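Local coordinates for protein integral membrane indolylacetylinositol arabinosyltransferase EmbB (Mycolicibacterium smegmatis MC2 155, PDB 7BVC) that probably polymerises arabinose into the arabinan of cell-wall arabinogalactan as a membrane-embedded arabinosyltransferase, and is captured here with the inhibitor ethambutol, at residues F309-D314 with L489-I494; T867-S872 with G880-L885; D144-E149 with D160-T165. All coordinates share one frame; numbering follows the deposited sequence.

Contact 1 of 3, residues F309-D314 with L489-I494. With 95E (Ethambutol), chain I.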
ATOM      1  N   PHE B 309      22.289   5.622  13.866  1.00 46.39           N
ATOM      2  CA  PHE B 309      23.289   6.268  14.719  1.00 46.39           C
ATOM      3  C   PHE B 309      24.544   5.419  14.899  1.00 46.39           C
ATOM      4  O   PHE B 309      25.211   5.495  15.933  1.00 46.39           O
ATOM      5  CB  PHE B 309      22.696   6.631  16.082  1.00 46.39           C
ATOM      6  CG  PHE B 309      21.581   7.632  16.008  1.00 46.39           C
ATOM      7  CD1 PHE B 309      21.852   8.987  15.994  1.00 46.39           C
ATOM      8  CD2 PHE B 309      20.266   7.216  15.948  1.00 46.39           C
ATOM      9  CE1 PHE B 309      20.830   9.905  15.925  1.00 46.39           C
ATOM     10  CE2 PHE B 309      19.243   8.134  15.876  1.00 46.39           C
ATOM     11  CZ  PHE B 309      19.525   9.479  15.865  1.00 46.39           C
ATOM     12  N   GLY B 310      24.875   4.606  13.904  1.00 47.89           N
ATOM     13  CA  GLY B 310      26.067   3.784  13.990  1.00 47.89           C
ATOM     14  C   GLY B 310      25.985   2.670  15.010  1.00 47.89           C
ATOM     15  O   GLY B 310      26.934   2.468  15.779  1.00 47.89           O
ATOM     16  N   SER B 311      24.873   1.939  15.039  1.00 47.75           N
ATOM     17  CA  SER B 311      24.674   0.797  15.917  1.00 47.75           C
ATOM     18  C   SER B 311      24.954  -0.497  15.167  1.00 47.75           C
ATOM     19  O   SER B 311      24.600  -0.618  13.992  1.00 47.75           O
ATOM     20  CB  SER B 311      23.245   0.774  16.458  1.00 47.75           C
ATOM     21  OG  SER B 311      22.354   0.219  15.509  1.00 47.75           O
ATOM     22  N   PRO B 312      25.581  -1.483  15.804  1.00 48.67           N
ATOM     23  CA  PRO B 312      26.034  -2.668  15.063  1.00 48.67           C
ATOM     24  C   PRO B 312      24.917  -3.630  14.697  1.00 48.67           C
ATOM     25  O   PRO B 312      23.739  -3.364  14.954  1.00 48.67           O
ATOM     26  CB  PRO B 312      27.020  -3.317  16.039  1.00 48.67           C
ATOM     27  CG  PRO B 312      26.490  -2.946  17.375  1.00 48.67           C
ATOM     28  CD  PRO B 312      25.949  -1.551  17.228  1.00 48.67           C
ATOM     29  N   GLU B 313      25.284  -4.745  14.070  1.00 55.14           N
ATOM     30  CA  GLU B 313      24.376  -5.873  13.895  1.00 55.14           C
ATOM     31  C   GLU B 313      24.337  -6.643  15.208  1.00 55.14           C
ATOM     32  O   GLU B 313      25.345  -7.232  15.613  1.00 55.14           O
ATOM     33  CB  GLU B 313      24.844  -6.761  12.749  1.00 55.14           C
ATOM     34  CG  GLU B 313      25.020  -6.022  11.436  1.00 55.14           C
ATOM     35  CD  GLU B 313      23.742  -5.360  10.967  1.00 55.14           C
ATOM     36  OE1 GLU B 313      23.666  -4.115  11.021  1.00 55.14           O
ATOM     37  OE2 GLU B 313      22.815  -6.082  10.546  1.00 55.14           O
ATOM     38  N   ASP B 314      23.185  -6.631  15.878  1.00 55.27           N
ATOM     39  CA  ASP B 314      23.224  -6.828  17.321  1.00 55.27           C
ATOM     40  C   ASP B 314      23.615  -8.265  17.680  1.00 55.27           C
ATOM     41  O   ASP B 314      24.729  -8.459  18.187  1.00 55.27           O
ATOM     42  CB  ASP B 314      21.888  -6.401  17.935  1.00 55.27           C
ATOM     43  CG  ASP B 314      21.491  -5.005  17.528  1.00 55.27           C
ATOM     44  OD1 ASP B 314      22.391  -4.220  17.177  1.00 55.27           O
ATOM     45  OD2 ASP B 314      20.282  -4.695  17.552  1.00 55.27           O
ATOM     46  N   LEU B 489      21.354  -4.672  23.951  1.00 48.32           N
ATOM     47  CA  LEU B 489      20.067  -4.134  24.378  1.00 48.32           C
ATOM     48  C   LEU B 489      19.882  -2.699  23.901  1.00 48.32           C
ATOM     49  O   LEU B 489      18.792  -2.322  23.457  1.00 48.32           O
ATOM     50  CB  LEU B 489      19.944  -4.213  25.899  1.00 48.32           C
ATOM     51  CG  LEU B 489      19.665  -5.596  26.489  1.00 48.32           C
ATOM     52  CD1 LEU B 489      19.695  -5.542  28.006  1.00 48.32           C
ATOM     53  CD2 LEU B 489      18.334  -6.128  25.997  1.00 48.32           C
ATOM     54  N   GLU B 490      20.938  -1.886  23.976  1.00 50.45           N
ATOM     55  CA  GLU B 490      20.832  -0.497  23.535  1.00 50.45           C
ATOM     56  C   GLU B 490      20.558  -0.407  22.039  1.00 50.45           C
ATOM     57  O   GLU B 490      19.689   0.358  21.600  1.00 50.45           O
ATOM     58  CB  GLU B 490      22.108   0.264  23.888  1.00 50.45           C
ATOM     59  CG  GLU B 490      22.099   1.721  23.470  1.00 50.45           C
ATOM     60  CD  GLU B 490      21.136   2.555  24.289  1.00 50.45           C
ATOM     61  OE1 GLU B 490      20.545   3.503  23.732  1.00 50.45           O
ATOM     62  OE2 GLU B 490      20.964   2.261  25.491  1.00 50.45           O
ATOM     63  N   ALA B 491      21.287  -1.185  21.237  1.00 48.49           N
ATOM     64  CA  ALA B 491      21.089  -1.139  19.794  1.00 48.49           C
ATOM     65  C   ALA B 491      19.722  -1.684  19.403  1.00 48.49           C
ATOM     66  O   ALA B 491      19.093  -1.183  18.464  1.00 48.49           O
ATOM     67  CB  ALA B 491      22.206  -1.904  19.094  1.00 48.49           C
ATOM     68  N   THR B 492      19.241  -2.709  20.111  1.00 48.49           N
ATOM     69  CA  THR B 492      17.891  -3.202  19.852  1.00 48.49           C
ATOM     70  C   THR B 492      16.842  -2.162  20.212  1.00 48.49           C
ATOM     71  O   THR B 492      15.857  -2.001  19.485  1.00 48.49           O
ATOM     72  CB  THR B 492      17.641  -4.493  20.628  1.00 48.49           C
ATOM     73  OG1 THR B 492      18.659  -5.448  20.311  1.00 48.49           O
ATOM     74  CG2 THR B 492      16.286  -5.073  20.268  1.00 48.49           C
ATOM     75  N   ARG B 493      17.042  -1.443  21.317  1.00 49.42           N
ATOM     76  CA  ARG B 493      16.145  -0.349  21.667  1.00 49.42           C
ATOM     77  C   ARG B 493      16.108   0.698  20.563  1.00 49.42           C
ATOM     78  O   ARG B 493      15.036   1.184  20.187  1.00 49.42           O
ATOM     79  CB  ARG B 493      16.580   0.282  22.989  1.00 49.42           C
ATOM     80  CG  ARG B 493      15.778   1.510  23.376  1.00 49.42           C
ATOM     81  CD  ARG B 493      16.443   2.266  24.511  1.00 49.42           C
ATOM     82  NE  ARG B 493      17.614   3.010  24.057  1.00 49.42           N
ATOM     83  CZ  ARG B 493      17.591   4.284  23.682  1.00 49.42           C
ATOM     84  NH1 ARG B 493      16.454   4.965  23.708  1.00 49.42           N
ATOM     85  NH2 ARG B 493      18.705   4.880  23.283  1.00 49.42           N
ATOM     86  N   ILE B 494      17.277   1.053  20.026  1.00 47.95           N
ATOM     87  CA  ILE B 494      17.333   2.044  18.950  1.00 47.95           C
ATOM     88  C   ILE B 494      16.577   1.545  17.723  1.00 47.95           C
ATOM     89  O   ILE B 494      15.709   2.242  17.176  1.00 47.95           O
ATOM     90  CB  ILE B 494      18.795   2.381  18.602  1.00 47.95           C
ATOM     91  CG1 ILE B 494      19.500   3.011  19.799  1.00 47.95           C
ATOM     92  CG2 ILE B 494      18.852   3.312  17.411  1.00 47.95           C
ATOM     93  CD1 ILE B 494      20.939   3.357  19.527  1.00 47.95           C
TER
HETATM   94  C2  95E I1203      20.388  -4.145   7.146  1.00 52.87           C
HETATM   95  O12 95E I1203      14.917  -3.036   0.794  1.00 52.87           O
HETATM   96  C11 95E I1203      15.884  -3.386   1.744  1.00 52.87           C
HETATM   97  C10 95E I1203      16.045  -2.243   2.739  1.00 52.87           C
HETATM   98  C13 95E I1203      16.086  -0.916   1.999  1.00 52.87           C
HETATM   99  C14 95E I1203      14.814  -0.102   2.176  1.00 52.87           C
HETATM  100  N9  95E I1203      17.298  -2.398   3.447  1.00 52.87           N
HETATM  101  C8  95E I1203      17.303  -3.668   4.143  1.00 52.87           C
HETATM  102  C7  95E I1203      18.318  -3.661   5.279  1.00 52.87           C
HETATM  103  N6  95E I1203      19.418  -4.546   4.941  1.00 52.87           N
HETATM  104  C3  95E I1203      19.947  -5.185   6.129  1.00 52.87           C
HETATM  105  O1  95E I1203      21.186  -4.793   8.092  1.00 52.87           O
HETATM  106  C4  95E I1203      21.151  -6.033   5.739  1.00 52.87           C
HETATM  107  C5  95E I1203      20.826  -7.048   4.642  1.00 52.87           C

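Contact 2 of 3, residues T867-S872 with G880-L885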
ATOM      1  N   THR B 867       7.861  21.903 -20.588  1.00 74.97           N
ATOM      2  CA  THR B 867       7.049  20.718 -20.846  1.00 74.97           C
ATOM      3  C   THR B 867       7.463  20.079 -22.170  1.00 74.97           C
ATOM      4  O   THR B 867       6.642  19.704 -23.010  1.00 74.97           O
ATOM      5  CB  THR B 867       5.561  21.076 -20.802  1.00 74.97           C
ATOM      6  OG1 THR B 867       4.766  19.885 -20.873  1.00 74.97           O
ATOM      7  CG2 THR B 867       5.175  22.050 -21.917  1.00 74.97           C
ATOM      8  N   ILE B 868       8.778  19.923 -22.345  1.00 72.45           N
ATOM      9  CA  ILE B 868       9.333  19.460 -23.609  1.00 72.45           C
ATOM     10  C   ILE B 868       8.817  18.057 -23.935  1.00 72.45           C
ATOM     11  O   ILE B 868       8.478  17.270 -23.043  1.00 72.45           O
ATOM     12  CB  ILE B 868      10.870  19.474 -23.536  1.00 72.45           C
ATOM     13  CG1 ILE B 868      11.364  20.806 -22.978  1.00 72.45           C
ATOM     14  CG2 ILE B 868      11.483  19.251 -24.909  1.00 72.45           C
ATOM     15  CD1 ILE B 868      10.961  21.985 -23.800  1.00 72.45           C
ATOM     16  N   THR B 869       8.753  17.746 -25.228  1.00 76.63           N
ATOM     17  CA  THR B 869       8.485  16.397 -25.704  1.00 76.63           C
ATOM     18  C   THR B 869       9.771  15.794 -26.252  1.00 76.63           C
ATOM     19  O   THR B 869      10.585  16.494 -26.865  1.00 76.63           O
ATOM     20  CB  THR B 869       7.386  16.383 -26.775  1.00 76.63           C
ATOM     21  OG1 THR B 869       7.080  15.030 -27.137  1.00 76.63           O
ATOM     22  CG2 THR B 869       7.811  17.155 -28.015  1.00 76.63           C
ATOM     23  N   GLY B 870       9.967  14.503 -26.009  1.00 78.49           N
ATOM     24  CA  GLY B 870      11.203  13.871 -26.428  1.00 78.49           C
ATOM     25  C   GLY B 870      11.165  12.380 -26.180  1.00 78.49           C
ATOM     26  O   GLY B 870      10.168  11.828 -25.708  1.00 78.49           O
ATOM     27  N   GLU B 871      12.284  11.736 -26.497  1.00 79.13           N
ATOM     28  CA  GLU B 871      12.413  10.287 -26.440  1.00 79.13           C
ATOM     29  C   GLU B 871      13.109   9.871 -25.153  1.00 79.13           C
ATOM     30  O   GLU B 871      14.211  10.345 -24.855  1.00 79.13           O
ATOM     31  CB  GLU B 871      13.189   9.773 -27.653  1.00 79.13           C
ATOM     32  CG  GLU B 871      12.979   8.303 -27.960  1.00 79.13           C
ATOM     33  CD  GLU B 871      13.842   7.822 -29.111  1.00 79.13           C
ATOM     34  OE1 GLU B 871      13.439   6.866 -29.806  1.00 79.13           O
ATOM     35  OE2 GLU B 871      14.921   8.407 -29.331  1.00 79.13           O
ATOM     36  N   SER B 872      12.468   8.986 -24.396  1.00 78.94           N
ATOM     37  CA  SER B 872      13.031   8.440 -23.172  1.00 78.94           C
ATOM     38  C   SER B 872      13.019   6.921 -23.242  1.00 78.94           C
ATOM     39  O   SER B 872      12.380   6.318 -24.108  1.00 78.94           O
ATOM     40  CB  SER B 872      12.258   8.914 -21.936  1.00 78.94           C
ATOM     41  OG  SER B 872      12.776   8.315 -20.761  1.00 78.94           O
ATOM     42  N   GLY B 880       4.118  17.010 -25.558  1.00 78.13           N
ATOM     43  CA  GLY B 880       4.258  18.347 -25.024  1.00 78.13           C
ATOM     44  C   GLY B 880       4.791  19.273 -26.100  1.00 78.13           C
ATOM     45  O   GLY B 880       4.929  18.892 -27.258  1.00 78.13           O
ATOM     46  N   GLN B 881       5.088  20.505 -25.689  1.00 75.50           N
ATOM     47  CA  GLN B 881       5.616  21.493 -26.617  1.00 75.50           C
ATOM     48  C   GLN B 881       7.001  21.072 -27.103  1.00 75.50           C
ATOM     49  O   GLN B 881       7.664  20.219 -26.510  1.00 75.50           O
ATOM     50  CB  GLN B 881       5.658  22.869 -25.958  1.00 75.50           C
ATOM     51  CG  GLN B 881       4.370  23.234 -25.241  1.00 75.50           C
ATOM     52  CD  GLN B 881       3.136  22.951 -26.075  1.00 75.50           C
ATOM     53  OE1 GLN B 881       3.051  23.349 -27.236  1.00 75.50           O
ATOM     54  NE2 GLN B 881       2.173  22.255 -25.485  1.00 75.50           N
ATOM     55  N   THR B 882       7.445  21.680 -28.202  1.00 76.55           N
ATOM     56  CA  THR B 882       8.569  21.137 -28.953  1.00 76.55           C
ATOM     57  C   THR B 882       9.790  22.039 -28.873  1.00 76.55           C
ATOM     58  O   THR B 882       9.678  23.266 -28.934  1.00 76.55           O
ATOM     59  CB  THR B 882       8.201  20.921 -30.425  1.00 76.55           C
ATOM     60  OG1 THR B 882       7.894  22.181 -31.034  1.00 76.55           O
ATOM     61  CG2 THR B 882       6.996  20.006 -30.539  1.00 76.55           C
ATOM     62  N   VAL B 883      10.953  21.410 -28.724  1.00 72.85           N
ATOM     63  CA  VAL B 883      12.252  22.040 -28.930  1.00 72.85           C
ATOM     64  C   VAL B 883      13.096  21.064 -29.736  1.00 72.85           C
ATOM     65  O   VAL B 883      13.364  19.948 -29.274  1.00 72.85           O
ATOM     66  CB  VAL B 883      12.955  22.397 -27.609  1.00 72.85           C
ATOM     67  CG1 VAL B 883      14.354  22.927 -27.887  1.00 72.85           C
ATOM     68  CG2 VAL B 883      12.146  23.423 -26.839  1.00 72.85           C
ATOM     69  N   ASP B 884      13.509  21.476 -30.932  1.00 72.09           N
ATOM     70  CA  ASP B 884      14.242  20.588 -31.823  1.00 72.09           C
ATOM     71  C   ASP B 884      15.555  21.221 -32.259  1.00 72.09           C
ATOM     72  O   ASP B 884      15.961  22.257 -31.722  1.00 72.09           O
ATOM     73  CB  ASP B 884      13.392  20.224 -33.041  1.00 72.09           C
ATOM     74  CG  ASP B 884      12.368  19.151 -32.733  1.00 72.09           C
ATOM     75  OD1 ASP B 884      12.434  18.561 -31.637  1.00 72.09           O
ATOM     76  OD2 ASP B 884      11.493  18.895 -33.587  1.00 72.09           O
ATOM     77  N   LEU B 885      16.229  20.605 -33.226  1.00 72.45           N
ATOM     78  CA  LEU B 885      17.557  21.053 -33.633  1.00 72.45           C
ATOM     79  C   LEU B 885      17.665  20.923 -35.144  1.00 72.45           C
ATOM     80  O   LEU B 885      17.690  19.807 -35.667  1.00 72.45           O
ATOM     81  CB  LEU B 885      18.639  20.233 -32.942  1.00 72.45           C
ATOM     82  CG  LEU B 885      20.017  20.880 -32.891  1.00 72.45           C
ATOM     83  CD1 LEU B 885      20.088  21.820 -31.708  1.00 72.45           C
ATOM     84  CD2 LEU B 885      21.111  19.831 -32.823  1.00 72.45           C
TER

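Contact 3 of 3, residues D144-E149 with D160-T165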
ATOM      1  N   ASP B 144      31.927  43.167  36.030  1.00101.41           N
ATOM      2  CA  ASP B 144      31.529  42.238  37.080  1.00101.41           C
ATOM      3  C   ASP B 144      31.403  40.795  36.621  1.00101.41           C
ATOM      4  O   ASP B 144      31.333  39.906  37.480  1.00101.41           O
ATOM      5  CB  ASP B 144      30.205  42.678  37.728  1.00101.41           C
ATOM      6  CG  ASP B 144      29.065  42.791  36.729  1.00101.41           C
ATOM      7  OD1 ASP B 144      29.171  42.255  35.606  1.00101.41           O
ATOM      8  OD2 ASP B 144      28.043  43.421  37.077  1.00101.41           O
ATOM      9  N   CYS B 145      31.418  40.542  35.317  1.00 96.88           N
ATOM     10  CA  CYS B 145      31.319  39.171  34.815  1.00 96.88           C
ATOM     11  C   CYS B 145      32.666  38.449  34.900  1.00 96.88           C
ATOM     12  O   CYS B 145      33.712  39.045  34.644  1.00 96.88           O
ATOM     13  CB  CYS B 145      30.807  39.165  33.373  1.00 96.88           C
ATOM     14  SG  CYS B 145      29.461  37.997  33.064  1.00 96.88           S
ATOM     15  N   GLN B 146      32.639  37.167  35.260  1.00 90.06           N
ATOM     16  CA  GLN B 146      33.861  36.382  35.373  1.00 90.06           C
ATOM     17  C   GLN B 146      33.963  35.310  34.301  1.00 90.06           C
ATOM     18  O   GLN B 146      34.986  35.225  33.615  1.00 90.06           O
ATOM     19  CB  GLN B 146      33.956  35.741  36.769  1.00 90.06           C
ATOM     20  CG  GLN B 146      34.115  36.730  37.911  1.00 90.06           C
ATOM     21  CD  GLN B 146      34.372  36.043  39.238  1.00 90.06           C
ATOM     22  OE1 GLN B 146      33.439  35.698  39.963  1.00 90.06           O
ATOM     23  NE2 GLN B 146      35.643  35.835  39.559  1.00 90.06           N
ATOM     24  N   ARG B 147      32.923  34.495  34.128  1.00 79.09           N
ATOM     25  CA  ARG B 147      32.944  33.391  33.181  1.00 79.09           C
ATOM     26  C   ARG B 147      31.532  33.165  32.660  1.00 79.09           C
ATOM     27  O   ARG B 147      30.584  33.851  33.054  1.00 79.09           O
ATOM     28  CB  ARG B 147      33.486  32.111  33.828  1.00 79.09           C
ATOM     29  CG  ARG B 147      34.965  32.124  34.161  1.00 79.09           C
ATOM     30  CD  ARG B 147      35.335  30.928  35.015  1.00 79.09           C
ATOM     31  NE  ARG B 147      35.203  31.222  36.438  1.00 79.09           N
ATOM     32  CZ  ARG B 147      34.397  30.566  37.265  1.00 79.09           C
ATOM     33  NH1 ARG B 147      34.339  30.905  38.546  1.00 79.09           N
ATOM     34  NH2 ARG B 147      33.647  29.571  36.813  1.00 79.09           N
ATOM     35  N   ILE B 148      31.406  32.196  31.757  1.00 69.28           N
ATOM     36  CA  ILE B 148      30.127  31.679  31.281  1.00 69.28           C
ATOM     37  C   ILE B 148      30.306  30.180  31.087  1.00 69.28           C
ATOM     38  O   ILE B 148      31.170  29.756  30.312  1.00 69.28           O
ATOM     39  CB  ILE B 148      29.673  32.333  29.964  1.00 69.28           C
ATOM     40  CG1 ILE B 148      29.446  33.835  30.142  1.00 69.28           C
ATOM     41  CG2 ILE B 148      28.408  31.671  29.455  1.00 69.28           C
ATOM     42  CD1 ILE B 148      29.214  34.575  28.849  1.00 69.28           C
ATOM     43  N   GLU B 149      29.499  29.383  31.779  1.00 66.91           N
ATOM     44  CA  GLU B 149      29.675  27.934  31.820  1.00 66.91           C
ATOM     45  C   GLU B 149      28.423  27.256  31.284  1.00 66.91           C
ATOM     46  O   GLU B 149      27.344  27.401  31.859  1.00 66.91           O
ATOM     47  CB  GLU B 149      29.994  27.471  33.240  1.00 66.91           C
ATOM     48  CG  GLU B 149      31.374  27.912  33.705  1.00 66.91           C
ATOM     49  CD  GLU B 149      31.657  27.552  35.145  1.00 66.91           C
ATOM     50  OE1 GLU B 149      30.708  27.171  35.861  1.00 66.91           O
ATOM     51  OE2 GLU B 149      32.830  27.649  35.561  1.00 66.91           O
ATOM     52  N   ASP B 160      25.567  29.223  33.065  1.00 75.11           N
ATOM     53  CA  ASP B 160      25.844  30.017  34.248  1.00 75.11           C
ATOM     54  C   ASP B 160      26.658  31.241  33.858  1.00 75.11           C
ATOM     55  O   ASP B 160      27.530  31.170  32.987  1.00 75.11           O
ATOM     56  CB  ASP B 160      26.621  29.209  35.290  1.00 75.11           C
ATOM     57  CG  ASP B 160      25.839  28.026  35.809  1.00 75.11           C
ATOM     58  OD1 ASP B 160      24.597  28.082  35.787  1.00 75.11           O
ATOM     59  OD2 ASP B 160      26.466  27.039  36.240  1.00 75.11           O
ATOM     60  N   PHE B 161      26.392  32.346  34.545  1.00 77.47           N
ATOM     61  CA  PHE B 161      26.997  33.637  34.239  1.00 77.47           C
ATOM     62  C   PHE B 161      27.723  34.166  35.466  1.00 77.47           C
ATOM     63  O   PHE B 161      27.463  35.291  35.904  1.00 77.47           O
ATOM     64  CB  PHE B 161      25.941  34.642  33.780  1.00 77.47           C
ATOM     65  CG  PHE B 161      25.573  34.521  32.332  1.00 77.47           C
ATOM     66  CD1 PHE B 161      24.591  33.638  31.921  1.00 77.47           C
ATOM     67  CD2 PHE B 161      26.204  35.299  31.380  1.00 77.47           C
ATOM     68  CE1 PHE B 161      24.252  33.531  30.589  1.00 77.47           C
ATOM     69  CE2 PHE B 161      25.869  35.194  30.048  1.00 77.47           C
ATOM     70  CZ  PHE B 161      24.891  34.310  29.653  1.00 77.47           C
ATOM     71  N   VAL B 162      28.624  33.352  36.018  1.00 82.19           N
ATOM     72  CA  VAL B 162      29.251  33.575  37.319  1.00 82.19           C
ATOM     73  C   VAL B 162      29.675  35.028  37.488  1.00 82.19           C
ATOM     74  O   VAL B 162      30.361  35.592  36.630  1.00 82.19           O
ATOM     75  CB  VAL B 162      30.461  32.642  37.500  1.00 82.19           C
ATOM     76  CG1 VAL B 162      30.960  32.688  38.932  1.00 82.19           C
ATOM     77  CG2 VAL B 162      30.103  31.222  37.092  1.00 82.19           C
ATOM     78  N   GLY B 163      29.263  35.635  38.598  1.00 89.16           N
ATOM     79  CA  GLY B 163      29.481  37.038  38.857  1.00 89.16           C
ATOM     80  C   GLY B 163      28.242  37.897  38.717  1.00 89.16           C
ATOM     81  O   GLY B 163      28.190  38.985  39.300  1.00 89.16           O
ATOM     82  N   LEU B 164      27.252  37.436  37.963  1.00 93.37           N
ATOM     83  CA  LEU B 164      26.020  38.173  37.733  1.00 93.37           C
ATOM     84  C   LEU B 164      24.884  37.591  38.565  1.00 93.37           C
ATOM     85  O   LEU B 164      24.867  36.399  38.884  1.00 93.37           O
ATOM     86  CB  LEU B 164      25.636  38.143  36.252  1.00 93.37           C
ATOM     87  CG  LEU B 164      26.064  39.323  35.380  1.00 93.37           C
ATOM     88  CD1 LEU B 164      27.564  39.308  35.154  1.00 93.37           C
ATOM     89  CD2 LEU B 164      25.319  39.303  34.055  1.00 93.37           C
ATOM     90  N   THR B 165      23.935  38.453  38.915  1.00102.03           N
ATOM     91  CA  THR B 165      22.691  38.059  39.553  1.00102.03           C
ATOM     92  C   THR B 165      21.522  38.569  38.720  1.00102.03           C
ATOM     93  O   THR B 165      21.658  39.519  37.944  1.00102.03           O
ATOM     94  CB  THR B 165      22.591  38.601  40.985  1.00102.03           C
ATOM     95  OG1 THR B 165      22.640  40.031  40.965  1.00102.03           O
ATOM     96  CG2 THR B 165      23.730  38.070  41.841  1.00102.03           C
TER

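Contact 1 of 3, residues F309-D314 with L489-I494
Two neighbouring acids of one loop turn in different directions: Asp314 sets its carboxylate beside helix 485-497, while Glu313 starts off away from the 489-494 segment and brings its carboxylate to ethambutol. Asp314 has CG beside its backbone N and anti to the carbonyl carbon (chi1 -53°), which places OD1 3.0 Å from the methyl CB of Ala491. The other oxygen, OD2, stands 3.3 Å from Thr492 OG1, a hydroxyl that is bonded within its own helix to Val488 O. The rest of the interface is apolar. Ser311 CB meets Ala491 CB at 3.9 Å, Pro312 CD approaches the same methyl, and the Phe309 ring reaches Ile494 CG2 obliquely, CD2 to CG2 4.4 Å. Behind this buried strip, Glu313 bends at chi2 (-59°) and brings OE2 to 3.2 Å from O1 of ethambutol. Its OE1 is held by a salt bridge to Arg495 and a hydrogen bond from Asn304. Arg495 belongs to the same helix and also binds Pro312 O, so the helix that packs on the loop supplies a second-shell group for the drug pocket. The grip of Arg495 and Asn304 probably fixes the rotation of the Glu313 carboxylate and favours its ionised form.

Contact 2 of 3, residues T867-S872 with G880-L885
No aromatic ring or guanidinium takes part here, and the flat groups are peptide planes and the Gln881 carboxamide, so nothing is stacked. Thr869 N donates a hydrogen bond to Gln881 O at 3.0 Å, lying nearly along the C=O axis (167°), although the bond is bent at the hydrogen (132°). The same oxygen also receives a CA-H...O contact from Ile868 CA. Gly880 carries no side chain and brings its CA to 3.4 Å from Thr867 O. Beside this backbone core, Thr867 CG2 crosses obliquely to touch Gln881 CG at 3.6 Å. Ile868 reaches over with its tip, CD1 meeting Val883 CG2 at 3.6 Å, while Thr869 CG2 lies 3.9 Å from Thr882 CG2; the Thr869 hydroxyl is engaged by Thr878 O. Ile868 and Val883 also touch strands 945-947 and 914-918, so the pair belongs to the apolar layer between the two four-stranded sheets that this connection joins. Gln881, bent at chi2 (-47°), turns its carboxamide toward calcium-site residues Asp936 and Ser938, and OE1 accepts from Leu937 N. Its side chain lies about 6 Å from the calcium ion, consistent with a second-shell role that steadies the calcium-binding loop.

Contact 3 of 3, residues D144-E149 with D160-T165
The chains run antiparallel, Glu149 and Asp160 forming a hydrogen-bonded pair (Glu149 N to Asp160 O 2.9 Å, Asp160 N to Glu149 O 2.8 Å), before a type II turn from Phe161 to Leu164 carries the second segment round Gly163. Farther along, Gln146 N bonds to Val162 O at 3.1 Å, the donor nearly along the C=O axis. The side chains sort onto two faces. On one, Ile148 lies alongside Phe161, pointing the same way: CG2 is over a face of the ring, and CD1 comes to 3.6 Å from CE2. Phe161 also rests on Val140 of helix 137-140. Leu164 CD1 completes the apolar side, reaching Cys145 SG. On the other face, Arg147 bends at chi3 (-90°) and runs beside Val162, whose CB lies 4.2 Å above the guanidinium plane, offset toward the rim. Arg147 NH2 forms a salt bridge with Glu149 OE2, the carboxyl carbon lying in the guanidinium plane. Glu149 OE1 is 4.3 Å from Asp160 OD2. Arg147 probably eases any repulsion on the Glu149 side, and Arg177, a weak long partner of Asp160, may help, while the Cys145 disulfide ties the apolar side of the pair to Cys85.

The three contacts lie in different family regions and share no elements, yet each involves a loop or turn. Contact 1 is the core example: almost entirely buried, its centre about 18 Å from the centre of the chain, it packs a loop on a helix of the GT-C-type region with methyls and a carboxylate, and its polar bonds lead outside to the drug pocket. Contacts 2 and 3 are partly buried and held by backbone hydrogen bonds, more of them in contact 3. Contact 2 joins two sheets beside a calcium site in the C-terminal region. Contact 3, the farthest out of the three, adds a disulfide and a surface charge cluster to its apolar side.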